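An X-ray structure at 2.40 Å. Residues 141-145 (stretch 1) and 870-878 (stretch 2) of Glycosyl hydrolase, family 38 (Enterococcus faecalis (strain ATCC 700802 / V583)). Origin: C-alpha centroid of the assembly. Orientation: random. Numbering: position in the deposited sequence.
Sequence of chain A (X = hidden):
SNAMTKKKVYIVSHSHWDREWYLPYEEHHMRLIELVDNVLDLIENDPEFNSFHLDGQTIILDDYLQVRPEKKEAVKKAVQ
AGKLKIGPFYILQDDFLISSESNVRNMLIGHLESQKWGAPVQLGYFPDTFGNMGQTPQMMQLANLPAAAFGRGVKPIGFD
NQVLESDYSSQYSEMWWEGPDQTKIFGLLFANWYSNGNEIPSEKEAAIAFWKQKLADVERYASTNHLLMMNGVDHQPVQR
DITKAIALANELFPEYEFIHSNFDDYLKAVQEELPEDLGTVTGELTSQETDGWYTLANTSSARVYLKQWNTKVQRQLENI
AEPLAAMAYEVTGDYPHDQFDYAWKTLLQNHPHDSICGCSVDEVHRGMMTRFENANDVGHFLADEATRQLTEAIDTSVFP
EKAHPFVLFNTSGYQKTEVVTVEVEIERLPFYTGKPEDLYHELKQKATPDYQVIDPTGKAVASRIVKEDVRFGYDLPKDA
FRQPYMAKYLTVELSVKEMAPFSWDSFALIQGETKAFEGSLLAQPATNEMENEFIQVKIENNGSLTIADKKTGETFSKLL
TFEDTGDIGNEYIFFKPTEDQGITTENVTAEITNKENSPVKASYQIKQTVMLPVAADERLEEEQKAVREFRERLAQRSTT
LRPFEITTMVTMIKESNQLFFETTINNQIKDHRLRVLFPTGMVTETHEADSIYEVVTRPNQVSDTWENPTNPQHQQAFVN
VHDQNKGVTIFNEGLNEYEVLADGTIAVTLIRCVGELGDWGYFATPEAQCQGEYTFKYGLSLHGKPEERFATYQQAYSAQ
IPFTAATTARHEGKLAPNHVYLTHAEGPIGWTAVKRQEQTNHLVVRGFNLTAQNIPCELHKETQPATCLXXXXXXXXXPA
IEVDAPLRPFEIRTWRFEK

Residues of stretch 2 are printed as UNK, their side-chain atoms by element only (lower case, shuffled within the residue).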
# COMPACT_ATOMS: atom_id res chain seq x y z
N GLN A 141 18.75 -12.98 -26.74
CA GLN A 141 18.57 -13.23 -28.17
C GLN A 141 17.10 -13.42 -28.51
O GLN A 141 16.64 -12.98 -29.58
CB GLN A 141 19.38 -14.45 -28.59
CG GLN A 141 20.11 -14.28 -29.91
CD GLN A 141 21.17 -13.21 -29.86
OE1 GLN A 141 20.91 -12.04 -30.15
NE2 GLN A 141 22.39 -13.60 -29.50
N LEU A 142 16.34 -14.07 -27.63
CA LEU A 142 14.91 -14.25 -27.84
C LEU A 142 14.11 -12.97 -27.63
O LEU A 142 12.89 -13.01 -27.75
CB LEU A 142 14.37 -15.35 -26.92
CG LEU A 142 14.70 -16.80 -27.28
CD1 LEU A 142 14.08 -17.76 -26.28
CD2 LEU A 142 14.23 -17.12 -28.69
N ALA A 143 14.77 -11.86 -27.31
CA ALA A 143 14.10 -10.57 -27.21
C ALA A 143 14.73 -9.53 -28.13
O ALA A 143 14.55 -8.33 -27.92
CB ALA A 143 14.10 -10.07 -25.77
N ASN A 144 15.47 -9.98 -29.15
CA ASN A 144 16.13 -9.09 -30.12
C ASN A 144 17.16 -8.20 -29.43
O ASN A 144 17.36 -7.04 -29.80
CB ASN A 144 15.11 -8.26 -30.89
CG ASN A 144 14.06 -9.11 -31.59
OD1 ASN A 144 14.34 -10.25 -31.98
ND2 ASN A 144 12.86 -8.58 -31.73
N LEU A 145 17.84 -8.75 -28.42
CA LEU A 145 18.90 -8.04 -27.73
C LEU A 145 20.22 -8.77 -27.94
O LEU A 145 20.40 -9.88 -27.40
CB LEU A 145 18.59 -7.92 -26.24
CG LEU A 145 17.34 -7.11 -25.88
CD1 LEU A 145 17.19 -6.99 -24.37
CD2 LEU A 145 17.39 -5.73 -26.51
N UNK A 870 7.96 -18.91 -32.14
CA UNK A 870 8.23 -17.49 -31.96
C UNK A 870 9.28 -17.29 -30.88
O UNK A 870 9.70 -18.22 -30.20
c UNK A 870 6.95 -16.73 -31.58
c UNK A 870 5.84 -17.01 -32.58
o UNK A 870 6.52 -17.13 -30.27
N UNK A 871 9.71 -16.04 -30.75
CA UNK A 871 10.56 -15.63 -29.64
C UNK A 871 9.68 -15.38 -28.42
O UNK A 871 8.48 -15.66 -28.42
c UNK A 871 11.39 -14.41 -30.05
n UNK A 871 11.12 -12.47 -31.47
o UNK A 871 9.38 -13.10 -30.21
c UNK A 871 10.54 -13.27 -30.58
N UNK A 872 10.27 -14.83 -27.35
CA UNK A 872 9.46 -14.51 -26.17
C UNK A 872 8.68 -13.21 -26.34
O UNK A 872 7.80 -12.92 -25.52
c UNK A 872 10.33 -14.42 -24.90
c UNK A 872 11.33 -13.28 -25.01
c UNK A 872 11.03 -15.75 -24.65
N UNK A 873 8.98 -12.43 -27.37
CA UNK A 873 8.15 -11.29 -27.74
C UNK A 873 6.97 -11.70 -28.62
O UNK A 873 6.27 -10.82 -29.13
c UNK A 873 9.71 -9.16 -26.28
c UNK A 873 10.16 -9.65 -27.66
c UNK A 873 10.83 -8.53 -28.44
c UNK A 873 8.99 -10.23 -28.45
N UNK A 874 6.76 -13.00 -28.81
CA UNK A 874 5.60 -13.55 -29.51
C UNK A 874 5.60 -13.20 -31.00
O UNK A 874 4.54 -13.16 -31.63
o UNK A 874 2.34 -12.09 -27.16
c UNK A 874 3.20 -12.79 -26.60
c UNK A 874 4.10 -13.67 -27.46
o UNK A 874 3.36 -12.81 -25.36
c UNK A 874 4.29 -13.11 -28.86
N UNK A 875 6.78 -12.97 -31.57
CA UNK A 875 6.90 -12.72 -33.00
C UNK A 875 7.68 -13.85 -33.67
O UNK A 875 8.56 -14.45 -33.05
c UNK A 875 7.61 -11.39 -33.28
o UNK A 875 4.51 -9.68 -32.64
o UNK A 875 5.23 -10.52 -34.54
c UNK A 875 5.42 -10.12 -33.37
c UNK A 875 6.83 -10.17 -32.80
N UNK A 876 7.36 -14.16 -34.93
CA UNK A 876 7.97 -15.33 -35.58
C UNK A 876 9.50 -15.26 -35.57
O UNK A 876 10.10 -14.20 -35.70
c UNK A 876 6.14 -14.51 -36.88
c UNK A 876 7.42 -15.26 -37.01
c UNK A 876 6.38 -13.50 -35.80
N UNK A 877 10.11 -16.43 -35.41
CA UNK A 877 11.57 -16.51 -35.38
C UNK A 877 12.14 -16.22 -36.76
O UNK A 877 11.58 -16.61 -37.78
c UNK A 877 12.58 -17.30 -32.54
c UNK A 877 12.01 -17.90 -34.90
c UNK A 877 12.07 -19.68 -33.12
c UNK A 877 11.76 -18.22 -33.43
N UNK A 878 13.28 -15.53 -36.78
CA UNK A 878 13.98 -15.19 -38.01
C UNK A 878 15.42 -15.66 -37.90
O UNK A 878 16.22 -15.04 -37.17
o UNK A 878 14.32 -12.97 -37.12
c UNK A 878 13.92 -13.69 -38.29
c UNK A 878 12.50 -13.28 -38.68
O HOH W 1 10.23 -9.29 -32.31

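Position 870 carries three side-chain atoms: one carbon holding an oxygen and a second carbon. They stay well clear of stretch 1, and the oxygen turns to its own stretch, 3.1 Å from the backbone O of position 871. This beta-branched hydroxyl is T870, its OG1 donating to that carbonyl.

Position 871 has two carbons in line, the second bearing one oxygen and one nitrogen, a short amide. Its CB points toward stretch 1 and lies 3.1 Å from L142 O. The residue is N871, chi1 in p. N871 opens the turn, and its OD1 accepts from the backbone N of position 875 at 2.9 Å, while ND2 is left facing N144.

Position 872 shows three carbons, forked at the first. One branch tip comes 3.2 Å from L142 O and 4.3 Å from A143 CB; the other lies 4.0 Å from L142 CD1. This is V872, with CG2 the former tip and CG1 the latter.

Position 873 has four carbons, forked at the second. The fork sits 4.4 Å from A143 CB, and one tip lies 3.8 Å from A143 O and 3.9 Å from N144 ND2. It is L873, that tip being CD1.

Position 874, three carbons ending in two oxygens, is out of reach of stretch 1: E874. It closes the type I turn, its N bonding N871 O at 3.2 Å, with a positive phi of 67°.

Position 875 has the same atoms. Its CB points toward stretch 1, yet the end leads away: E875. Its O accepts from N871 N at 3.0 Å.

At position 876 three carbons close a ring onto the backbone N, far from stretch 1: P876.

Position 877 has four carbons forked at the second, and one tip reaches to 4.2 Å from L142 CD2. This is L877, the tip CD2.

Position 878, one carbon with an oxygen and a carbon, touches nothing on stretch 1: T878.

The contact pairs a braced turn with a single carbonyl. N871 ties its side chain and backbone to E875, and the turn presents V872 N to L142 O, a hydrogen bond of 3.2 Å. Around that polar link, L142 packs against V872 and L877, and A143 against V872 and L873. At the margin, a water accepts from N144 ND2 at 2.8 Å and, weakly, from N871 ND2 at 3.4 Å. The rule to read here is economy: one hydrogen bond joins the two backbones, V872 N donating to L142 O, apolar contacts surround it, and the two stretches together bury 304 Å², both sides summed.

Stretch 2 870-878: TNVLEEPLT
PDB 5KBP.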